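Local coordinates for uncharacterized protein (Enterococcus faecalis, PDB 3PM7), which is of unknown function but carries a PC4-like domain, and so probably binds nucleic acid as its PC4 relatives do, at residues A[8-14]-A[27-33]; A[22-28]-A[40-46]. All coordinates share one frame; numbering follows the deposited sequence.

Contact 1 of 2, residues A[8-14]-A[27-33]; sequences EILEEVA and LNLISWN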
ATOM      1  N   GLU A   8       2.292 -16.954   7.983  1.00 33.66           N
ATOM      2  CA  GLU A   8       1.257 -16.051   7.481  1.00 34.90           C
ATOM      3  C   GLU A   8       1.638 -15.405   6.143  1.00 33.14           C
ATOM      4  O   GLU A   8       0.772 -15.132   5.309  1.00 33.36           O
ATOM      5  CB  GLU A   8       0.935 -14.993   8.542  1.00 33.72           C
ATOM      6  CG  GLU A   8       0.381 -15.616   9.831  1.00 38.77           C
ATOM      7  CD  GLU A   8       0.161 -14.598  10.934  1.00 44.87           C
ATOM      8  OE1 GLU A   8      -0.917 -14.631  11.553  1.00 47.77           O
ATOM      9  OE2 GLU A   8       1.059 -13.766  11.181  1.00 47.82           O
ATOM     10  N   ILE A   9       2.929 -15.179   5.924  1.00 33.48           N
ATOM     11  CA  ILE A   9       3.387 -14.633   4.643  1.00 30.45           C
ATOM     12  C   ILE A   9       3.401 -15.731   3.596  1.00 34.55           C
ATOM     13  O   ILE A   9       4.189 -16.670   3.678  1.00 39.83           O
ATOM     14  CB  ILE A   9       4.772 -13.964   4.788  1.00 33.95           C
ATOM     15  CG1 ILE A   9       4.638 -12.736   5.705  1.00 35.69           C
ATOM     16  CG2 ILE A   9       5.330 -13.548   3.417  1.00 29.91           C
ATOM     17  CD1 ILE A   9       5.936 -12.070   6.059  1.00 38.80           C
ATOM     18  N   LEU A  10       2.507 -15.638   2.619  1.00 34.78           N
ATOM     19  CA  LEU A  10       2.369 -16.713   1.649  1.00 32.52           C
ATOM     20  C   LEU A  10       3.335 -16.502   0.501  1.00 35.30           C
ATOM     21  O   LEU A  10       3.906 -17.455  -0.019  1.00 34.76           O
ATOM     22  CB  LEU A  10       0.938 -16.807   1.129  1.00 31.74           C
ATOM     23  CG  LEU A  10      -0.133 -16.866   2.234  1.00 33.36           C
ATOM     24  CD1 LEU A  10      -1.527 -16.939   1.639  1.00 32.15           C
ATOM     25  CD2 LEU A  10       0.113 -18.037   3.154  1.00 29.33           C
ATOM     26  N   GLU A  11       3.510 -15.247   0.111  1.00 33.71           N
ATOM     27  CA  GLU A  11       4.382 -14.907  -1.000  1.00 36.46           C
ATOM     28  C   GLU A  11       4.993 -13.539  -0.749  1.00 36.64           C
ATOM     29  O   GLU A  11       4.285 -12.589  -0.420  1.00 31.13           O
ATOM     30  CB  GLU A  11       3.592 -14.897  -2.310  1.00 39.13           C
ATOM     31  CG  GLU A  11       4.450 -14.829  -3.560  1.00 47.58           C
ATOM     32  CD  GLU A  11       3.626 -14.715  -4.830  1.00 60.08           C
ATOM     33  OE1 GLU A  11       2.423 -14.382  -4.744  1.00 64.73           O
ATOM     34  OE2 GLU A  11       4.180 -14.957  -5.923  1.00 67.86           O
ATOM     35  N   GLU A  12       6.306 -13.428  -0.891  1.00 37.83           N
ATOM     36  CA  GLU A  12       6.920 -12.101  -0.862  1.00 39.91           C
ATOM     37  C   GLU A  12       6.933 -11.612  -2.282  1.00 39.34           C
ATOM     38  O   GLU A  12       7.680 -12.126  -3.109  1.00 39.49           O
ATOM     39  CB  GLU A  12       8.323 -12.138  -0.247  1.00 42.50           C
ATOM     40  CG  GLU A  12       8.314 -12.875   1.094  1.00 53.37           C
ATOM     41  CD  GLU A  12       9.629 -12.817   1.853  1.00 62.25           C
ATOM     42  OE1 GLU A  12      10.636 -12.310   1.306  1.00 63.74           O
ATOM     43  OE2 GLU A  12       9.641 -13.288   3.014  1.00 63.51           O
ATOM     44  N   VAL A  13       6.094 -10.619  -2.566  1.00 33.21           N
ATOM     45  CA  VAL A  13       5.881 -10.175  -3.930  1.00 33.67           C
ATOM     46  C   VAL A  13       6.836  -9.048  -4.398  1.00 38.36           C
ATOM     47  O   VAL A  13       7.245  -9.023  -5.555  1.00 38.59           O
ATOM     48  CB  VAL A  13       4.431  -9.698  -4.115  1.00 34.40           C
ATOM     49  CG1 VAL A  13       4.232  -9.290  -5.550  1.00 37.79           C
ATOM     50  CG2 VAL A  13       3.465 -10.817  -3.762  1.00 29.31           C
ATOM     51  N   ALA A  14       7.163  -8.109  -3.515  1.00 34.50           N
ATOM     52  CA  ALA A  14       8.027  -6.987  -3.884  1.00 43.29           C
ATOM     53  C   ALA A  14       8.661  -6.343  -2.662  1.00 42.37           C
ATOM     54  O   ALA A  14       8.028  -6.238  -1.605  1.00 34.34           O
ATOM     55  CB  ALA A  14       7.237  -5.935  -4.673  1.00 46.11           C
ATOM     56  N   LEU A  27       5.533  -5.384  -0.522  1.00 35.11           N
ATOM     57  CA  LEU A  27       4.242  -5.923  -0.920  1.00 30.31           C
ATOM     58  C   LEU A  27       4.313  -7.431  -0.730  1.00 31.90           C
ATOM     59  O   LEU A  27       5.112  -8.106  -1.395  1.00 31.18           O
ATOM     60  CB  LEU A  27       3.954  -5.630  -2.390  1.00 29.60           C
ATOM     61  CG  LEU A  27       2.602  -6.193  -2.853  1.00 30.01           C
ATOM     62  CD1 LEU A  27       1.478  -5.364  -2.207  1.00 31.28           C
ATOM     63  CD2 LEU A  27       2.481  -6.143  -4.370  1.00 34.02           C
ATOM     64  N   ASN A  28       3.499  -7.967   0.176  1.00 28.00           N
ATOM     65  CA  ASN A  28       3.403  -9.425   0.386  1.00 26.64           C
ATOM     66  C   ASN A  28       1.979  -9.914   0.253  1.00 29.03           C
ATOM     67  O   ASN A  28       1.045  -9.142   0.461  1.00 27.98           O
ATOM     68  CB  ASN A  28       3.877  -9.805   1.794  1.00 24.29           C
ATOM     69  CG  ASN A  28       5.361  -9.542   1.991  1.00 32.08           C
ATOM     70  OD1 ASN A  28       6.169  -9.898   1.142  1.00 37.53           O
ATOM     71  ND2 ASN A  28       5.721  -8.914   3.103  1.00 30.67           N
ATOM     72  N   LEU A  29       1.810 -11.200  -0.071  1.00 28.79           N
ATOM     73  CA  LEU A  29       0.493 -11.834   0.013  1.00 29.90           C
ATOM     74  C   LEU A  29       0.413 -12.563   1.347  1.00 27.78           C
ATOM     75  O   LEU A  29       1.264 -13.386   1.669  1.00 30.96           O
ATOM     76  CB  LEU A  29       0.252 -12.809  -1.146  1.00 31.17           C
ATOM     77  CG  LEU A  29      -1.104 -13.530  -1.089  1.00 33.60           C
ATOM     78  CD1 LEU A  29      -2.198 -12.532  -1.427  1.00 31.58           C
ATOM     79  CD2 LEU A  29      -1.166 -14.716  -2.057  1.00 35.30           C
ATOM     80  N   ILE A  30      -0.598 -12.245   2.140  1.00 25.03           N
ATOM     81  CA  ILE A  30      -0.609 -12.674   3.525  1.00 27.45           C
ATOM     82  C   ILE A  30      -1.967 -13.221   3.934  1.00 28.19           C
ATOM     83  O   ILE A  30      -3.012 -12.680   3.530  1.00 27.82           O
ATOM     84  CB  ILE A  30      -0.269 -11.496   4.452  1.00 28.99           C
ATOM     85  CG1 ILE A  30       1.140 -10.998   4.145  1.00 30.40           C
ATOM     86  CG2 ILE A  30      -0.342 -11.914   5.919  1.00 29.90           C
ATOM     87  CD1 ILE A  30       1.707 -10.154   5.225  1.00 26.42           C
ATOM     88  N   SER A  31      -1.941 -14.300   4.711  1.00 28.91           N
ATOM     89  CA  SER A  31      -3.131 -14.793   5.371  1.00 27.62           C
ATOM     90  C   SER A  31      -2.950 -14.483   6.857  1.00 30.72           C
ATOM     91  O   SER A  31      -2.138 -15.120   7.515  1.00 31.55           O
ATOM     92  CB  SER A  31      -3.281 -16.309   5.165  1.00 33.36           C
ATOM     93  OG  SER A  31      -4.488 -16.810   5.756  1.00 30.22           O
ATOM     94  N   TRP A  32      -3.664 -13.484   7.385  1.00 28.82           N
ATOM     95  CA  TRP A  32      -3.648 -13.252   8.841  1.00 31.11           C
ATOM     96  C   TRP A  32      -4.491 -14.310   9.543  1.00 33.45           C
ATOM     97  O   TRP A  32      -5.696 -14.405   9.306  1.00 32.99           O
ATOM     98  CB  TRP A  32      -4.187 -11.844   9.208  1.00 28.38           C
ATOM     99  CG  TRP A  32      -3.426 -10.696   8.560  1.00 31.52           C
ATOM    100  CD1 TRP A  32      -3.926  -9.770   7.684  1.00 33.47           C
ATOM    101  CD2 TRP A  32      -2.044 -10.353   8.757  1.00 28.90           C
ATOM    102  NE1 TRP A  32      -2.940  -8.885   7.325  1.00 31.29           N
ATOM    103  CE2 TRP A  32      -1.780  -9.220   7.970  1.00 31.90           C
ATOM    104  CE3 TRP A  32      -1.008 -10.895   9.525  1.00 33.94           C
ATOM    105  CZ2 TRP A  32      -0.522  -8.617   7.926  1.00 38.89           C
ATOM    106  CZ3 TRP A  32       0.232 -10.291   9.488  1.00 36.26           C
ATOM    107  CH2 TRP A  32       0.466  -9.162   8.697  1.00 37.71           C
ATOM    108  N   ASN A  33      -3.856 -15.116  10.396  1.00 34.93           N
ATOM    109  CA  ASN A  33      -4.567 -16.071  11.231  1.00 36.21           C
ATOM    110  C   ASN A  33      -5.561 -16.936  10.466  1.00 35.32           C
ATOM    111  O   ASN A  33      -6.676 -17.132  10.938  1.00 35.25           O
ATOM    112  CB  ASN A  33      -5.326 -15.354  12.359  1.00 41.28           C
ATOM    113  CG  ASN A  33      -4.430 -14.497  13.222  1.00 47.05           C
ATOM    114  OD1 ASN A  33      -3.975 -13.433  12.796  1.00 52.49           O
ATOM    115  ND2 ASN A  33      -4.194 -14.938  14.454  1.00 41.04           N
TER
HETATM  116  O   HOH W   1       8.624  -8.849  -0.283  1.00 43.57           O

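Contact 2 of 2, residues A[22-28]-A[40-46]; sequences GWRKELN and DLREWAP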
ATOM      1  N   GLY A  22      17.722  -1.699   8.043  1.00 36.46           N
ATOM      2  CA  GLY A  22      17.355  -2.964   7.421  1.00 37.95           C
ATOM      3  C   GLY A  22      15.863  -3.218   7.325  1.00 39.93           C
ATOM      4  O   GLY A  22      15.446  -4.261   6.839  1.00 45.46           O
ATOM      5  N   TRP A  23      15.043  -2.278   7.767  1.00 32.97           N
ATOM      6  CA  TRP A  23      13.603  -2.463   7.614  1.00 38.66           C
ATOM      7  C   TRP A  23      13.265  -2.239   6.151  1.00 40.55           C
ATOM      8  O   TRP A  23      13.899  -1.422   5.485  1.00 35.41           O
ATOM      9  CB  TRP A  23      12.824  -1.474   8.484  1.00 43.05           C
ATOM     10  CG  TRP A  23      12.775  -1.837   9.948  1.00 48.30           C
ATOM     11  CD1 TRP A  23      13.835  -1.966  10.796  1.00 52.13           C
ATOM     12  CD2 TRP A  23      11.602  -2.088  10.733  1.00 47.11           C
ATOM     13  NE1 TRP A  23      13.398  -2.294  12.054  1.00 51.51           N
ATOM     14  CE2 TRP A  23      12.031  -2.371  12.044  1.00 50.95           C
ATOM     15  CE3 TRP A  23      10.231  -2.112  10.450  1.00 48.97           C
ATOM     16  CZ2 TRP A  23      11.133  -2.679  13.079  1.00 51.53           C
ATOM     17  CZ3 TRP A  23       9.339  -2.416  11.479  1.00 48.26           C
ATOM     18  CH2 TRP A  23       9.797  -2.693  12.774  1.00 49.53           C
ATOM     19  N   ARG A  24      12.265  -2.954   5.646  1.00 40.38           N
ATOM     20  CA  ARG A  24      11.882  -2.829   4.241  1.00 38.56           C
ATOM     21  C   ARG A  24      10.391  -2.569   4.111  1.00 35.65           C
ATOM     22  O   ARG A  24       9.594  -3.161   4.835  1.00 36.48           O
ATOM     23  CB  ARG A  24      12.195  -4.133   3.494  1.00 39.42           C
ATOM     24  CG  ARG A  24      13.669  -4.534   3.455  1.00 47.73           C
ATOM     25  CD  ARG A  24      13.777  -6.040   3.656  1.00 58.69           C
ATOM     26  NE  ARG A  24      14.177  -6.757   2.453  1.00 67.93           N
ATOM     27  CZ  ARG A  24      13.699  -7.950   2.094  1.00 70.17           C
ATOM     28  NH1 ARG A  24      12.776  -8.564   2.830  1.00 66.17           N
ATOM     29  NH2 ARG A  24      14.139  -8.525   0.984  1.00 70.71           N
ATOM     30  N   LYS A  25      10.005  -1.735   3.154  1.00 31.60           N
ATOM     31  CA  LYS A  25       8.595  -1.609   2.801  1.00 31.62           C
ATOM     32  C   LYS A  25       8.302  -2.658   1.750  1.00 34.96           C
ATOM     33  O   LYS A  25       9.012  -2.737   0.738  1.00 33.60           O
ATOM     34  CB  LYS A  25       8.271  -0.202   2.281  1.00 35.78           C
ATOM     35  CG  LYS A  25       6.771   0.092   2.321  1.00 39.79           C
ATOM     36  CD  LYS A  25       6.435   1.573   2.065  1.00 44.71           C
ATOM     37  CE  LYS A  25       6.788   2.483   3.242  1.00 41.12           C
ATOM     38  NZ  LYS A  25       6.808   3.939   2.793  1.00 45.88           N
ATOM     39  N   GLU A  26       7.290  -3.494   1.989  1.00 34.04           N
ATOM     40  CA  GLU A  26       7.122  -4.705   1.183  1.00 32.56           C
ATOM     41  C   GLU A  26       5.704  -4.880   0.693  1.00 35.02           C
ATOM     42  O   GLU A  26       4.776  -4.589   1.411  1.00 31.59           O
ATOM     43  CB  GLU A  26       7.475  -5.949   2.022  1.00 33.05           C
ATOM     44  CG  GLU A  26       8.957  -6.158   2.319  1.00 36.91           C
ATOM     45  CD  GLU A  26       9.212  -7.356   3.233  1.00 47.11           C
ATOM     46  OE1 GLU A  26       8.343  -8.272   3.324  1.00 46.06           O
ATOM     47  OE2 GLU A  26      10.294  -7.384   3.868  1.00 50.79           O
ATOM     48  N   LEU A  27       5.533  -5.384  -0.522  1.00 35.11           N
ATOM     49  CA  LEU A  27       4.242  -5.923  -0.920  1.00 30.31           C
ATOM     50  C   LEU A  27       4.313  -7.431  -0.730  1.00 31.90           C
ATOM     51  O   LEU A  27       5.112  -8.106  -1.395  1.00 31.18           O
ATOM     52  CB  LEU A  27       3.954  -5.630  -2.390  1.00 29.60           C
ATOM     53  CG  LEU A  27       2.602  -6.193  -2.853  1.00 30.01           C
ATOM     54  CD1 LEU A  27       1.478  -5.364  -2.207  1.00 31.28           C
ATOM     55  CD2 LEU A  27       2.481  -6.143  -4.370  1.00 34.02           C
ATOM     56  N   ASN A  28       3.499  -7.967   0.176  1.00 28.00           N
ATOM     57  CA  ASN A  28       3.403  -9.425   0.386  1.00 26.64           C
ATOM     58  C   ASN A  28       1.979  -9.914   0.253  1.00 29.03           C
ATOM     59  O   ASN A  28       1.045  -9.142   0.461  1.00 27.98           O
ATOM     60  CB  ASN A  28       3.877  -9.805   1.794  1.00 24.29           C
ATOM     61  CG  ASN A  28       5.361  -9.542   1.991  1.00 32.08           C
ATOM     62  OD1 ASN A  28       6.169  -9.898   1.142  1.00 37.53           O
ATOM     63  ND2 ASN A  28       5.721  -8.914   3.103  1.00 30.67           N
ATOM     64  N   ASP A  40      -0.700  -7.014   1.094  1.00 33.54           N
ATOM     65  CA  ASP A  40      -0.390  -6.266   2.299  1.00 31.85           C
ATOM     66  C   ASP A  40       0.851  -5.427   1.999  1.00 32.05           C
ATOM     67  O   ASP A  40       1.867  -5.943   1.510  1.00 27.43           O
ATOM     68  CB  ASP A  40      -0.127  -7.236   3.469  1.00 31.36           C
ATOM     69  CG  ASP A  40       0.073  -6.520   4.801  1.00 38.48           C
ATOM     70  OD1 ASP A  40       1.223  -6.375   5.266  1.00 38.75           O
ATOM     71  OD2 ASP A  40      -0.924  -6.096   5.395  1.00 43.10           O
ATOM     72  N   LEU A  41       0.761  -4.133   2.273  1.00 29.75           N
ATOM     73  CA  LEU A  41       1.838  -3.193   1.940  1.00 31.55           C
ATOM     74  C   LEU A  41       2.265  -2.531   3.237  1.00 29.33           C
ATOM     75  O   LEU A  41       1.483  -1.828   3.859  1.00 33.44           O
ATOM     76  CB  LEU A  41       1.308  -2.133   0.977  1.00 33.94           C
ATOM     77  CG  LEU A  41       2.315  -1.253   0.241  1.00 47.48           C
ATOM     78  CD1 LEU A  41       3.233  -2.114  -0.581  1.00 43.32           C
ATOM     79  CD2 LEU A  41       1.586  -0.253  -0.650  1.00 53.47           C
ATOM     80  N   ARG A  42       3.495  -2.771   3.668  1.00 30.51           N
ATOM     81  CA  ARG A  42       3.832  -2.472   5.045  1.00 29.42           C
ATOM     82  C   ARG A  42       5.340  -2.522   5.257  1.00 30.34           C
ATOM     83  O   ARG A  42       6.055  -3.172   4.500  1.00 35.06           O
ATOM     84  CB  ARG A  42       3.119  -3.539   5.897  1.00 36.34           C
ATOM     85  CG  ARG A  42       3.493  -3.663   7.350  1.00 38.43           C
ATOM     86  CD  ARG A  42       2.725  -4.857   7.977  1.00 34.46           C
ATOM     87  NE  ARG A  42       1.346  -4.912   7.491  1.00 33.09           N
ATOM     88  CZ  ARG A  42       0.325  -4.229   8.012  1.00 38.81           C
ATOM     89  NH1 ARG A  42       0.512  -3.430   9.064  1.00 37.82           N
ATOM     90  NH2 ARG A  42      -0.897  -4.348   7.484  1.00 34.82           N
ATOM     91  N   GLU A  43       5.820  -1.863   6.304  1.00 30.59           N
ATOM     92  CA  GLU A  43       7.232  -1.911   6.678  1.00 38.24           C
ATOM     93  C   GLU A  43       7.497  -3.141   7.568  1.00 39.64           C
ATOM     94  O   GLU A  43       6.715  -3.435   8.466  1.00 35.82           O
ATOM     95  CB  GLU A  43       7.612  -0.628   7.424  1.00 46.28           C
ATOM     96  CG  GLU A  43       9.122  -0.308   7.429  1.00 55.74           C
ATOM     97  CD  GLU A  43       9.611   0.304   6.128  1.00 60.14           C
ATOM     98  OE1 GLU A  43       8.783   0.858   5.379  1.00 63.75           O
ATOM     99  OE2 GLU A  43      10.828   0.228   5.848  1.00 65.49           O
ATOM    100  N   TRP A  44       8.595  -3.856   7.304  1.00 35.71           N
ATOM    101  CA  TRP A  44       8.946  -5.060   8.057  1.00 34.02           C
ATOM    102  C   TRP A  44      10.397  -5.022   8.512  1.00 42.37           C
ATOM    103  O   TRP A  44      11.284  -4.634   7.736  1.00 41.22           O
ATOM    104  CB  TRP A  44       8.794  -6.281   7.164  1.00 33.98           C
ATOM    105  CG  TRP A  44       7.390  -6.657   6.868  1.00 34.06           C
ATOM    106  CD1 TRP A  44       6.634  -6.247   5.805  1.00 33.25           C
ATOM    107  CD2 TRP A  44       6.560  -7.540   7.646  1.00 31.11           C
ATOM    108  NE1 TRP A  44       5.377  -6.829   5.870  1.00 31.61           N
ATOM    109  CE2 TRP A  44       5.312  -7.617   6.998  1.00 30.17           C
ATOM    110  CE3 TRP A  44       6.757  -8.267   8.822  1.00 34.61           C
ATOM    111  CZ2 TRP A  44       4.270  -8.388   7.486  1.00 29.56           C
ATOM    112  CZ3 TRP A  44       5.704  -9.048   9.312  1.00 33.12           C
ATOM    113  CH2 TRP A  44       4.486  -9.102   8.639  1.00 31.91           C
ATOM    114  N   ALA A  45      10.648  -5.458   9.742  1.00 41.33           N
ATOM    115  CA  ALA A  45      12.013  -5.576  10.247  1.00 39.30           C
ATOM    116  C   ALA A  45      12.801  -6.566   9.394  1.00 44.22           C
ATOM    117  O   ALA A  45      12.206  -7.342   8.646  1.00 43.66           O
ATOM    118  CB  ALA A  45      12.004  -6.001  11.720  1.00 37.14           C
ATOM    119  N   PRO A  46      14.145  -6.547   9.506  1.00 49.74           N
ATOM    120  CA  PRO A  46      15.057  -7.376   8.699  1.00 52.54           C
ATOM    121  C   PRO A  46      14.585  -8.813   8.395  1.00 56.99           C
ATOM    122  O   PRO A  46      14.426  -9.174   7.221  1.00 64.63           O
ATOM    123  CB  PRO A  46      16.336  -7.390   9.540  1.00 52.34           C
ATOM    124  CG  PRO A  46      16.338  -6.049  10.191  1.00 52.50           C
ATOM    125  CD  PRO A  46      14.891  -5.697  10.458  1.00 48.75           C
TER
HETATM  126  O   HOH W   2       3.503  -6.788   3.855  1.00 31.74           O

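Contact 1 of 2, residues A[8-14]-A[27-33]
L10 and E11 both face L29 across the first beta hairpin of a PC4-like sheet, and a few residues further along V13 and A14 both face L27. Two classic beta bulges in so short an antiparallel pairing show how a strand can take in an extra residue while the other strand's carbonyl still accepts from both N-H groups. L29 O takes the N-H of L10 at 2.7 Å and, weakly, that of E11, while L27 O receives V13 N and A14 N, both in its carbonyl plane. The extra residue of each bulge turns its side chain toward the other strand. V13 is the tighter case: its CB sits 3.2 Å from L27 O, and with CG1 anti to the backbone N (chi1 -178°) that methyl lies alongside L27 CD2 at 3.8 Å. M72 of the second subunit packs on both residues. At the other bulge L10 lays CD1 near S31 CB, with P37 against it, yet L10 stays exposed. E11 and E12, on opposite faces of the sheet, are exposed as well. N28 OD1 approaches E12 CA to 3.1 Å and takes a bond from a water that reaches A14 O only weakly, whereas N28 ND2 points to E26 OE1, a hydrogen bond whose acceptor is less surely placed. Toward the E8 end, where S31 N still bonds E8 O, I30 CG2 covers one face of the W32 ring, and N33 N donates to E8 OE1 on the anti side, 3.2 Å away and 31° out of the carboxylate plane.

Contact 2 of 2, residues A[22-28]-A[40-46]
W23 CG stands anti to the carbonyl carbon (chi1 -77°), which lays the indole under A45 and P46, while a bend at chi2 (79°) folds the E43 carboxylate back over the neighbouring strand. A45 CA lies 3.6 Å from the centroid of the five-membered ring of W23, only 15° off its normal, a CH-pi contact that P46 CD extends over the same ring; E43 CG meets the indole at its edge. E43 OE1 touches K25 CB and CE, but the ammonium turns to E61 of the second subunit. On the other face of the sheet, polar groups bind one another within each strand. R42 grips D40 side-on, NE to OD1 and NH2 to OD2, each 2.7 Å, both on syn lone pairs and in the guanidinium plane, so the two groups are held nearly flat together. R42 CD rests 3.5 Å above the W44 ring, toward its rim. A water at the edge of that ring, in its plane, accepts from W44 NE1 at 2.8 Å and donates to D40 OD1, thereby linking the indole to the salt bridge. H48 and F5 meet W44 edge-to-face. Beneath these side chains, R24 with W44, E26 with R42 and N28 with D40 form successive hydrogen-bonded pairs, the regular ladder of an antiparallel beta hairpin at the centre of the PC4-like sheet.

In the fold
After the N-terminal helix 3-8, the chain enters strand 9-18, turns, and returns as strand 24-30; contact 1 closes that first hairpin. From strand 24-30 the chain passes through a connecting loop into strand 38-44, and contact 2 closes this second hairpin. Their segments alternate along the sequence, so the two closed loops cross, with L27 and N28 belonging to both. Strand 24-30 is thus bonded along both edges, placing 9-18 and 38-44 on either side of it, while 54-57 adds the far edge of the sheet. Between the contacts, I30 CD1 packs on W44 CZ2. Both also reach the second subunit, where M72 packs on the shared L27.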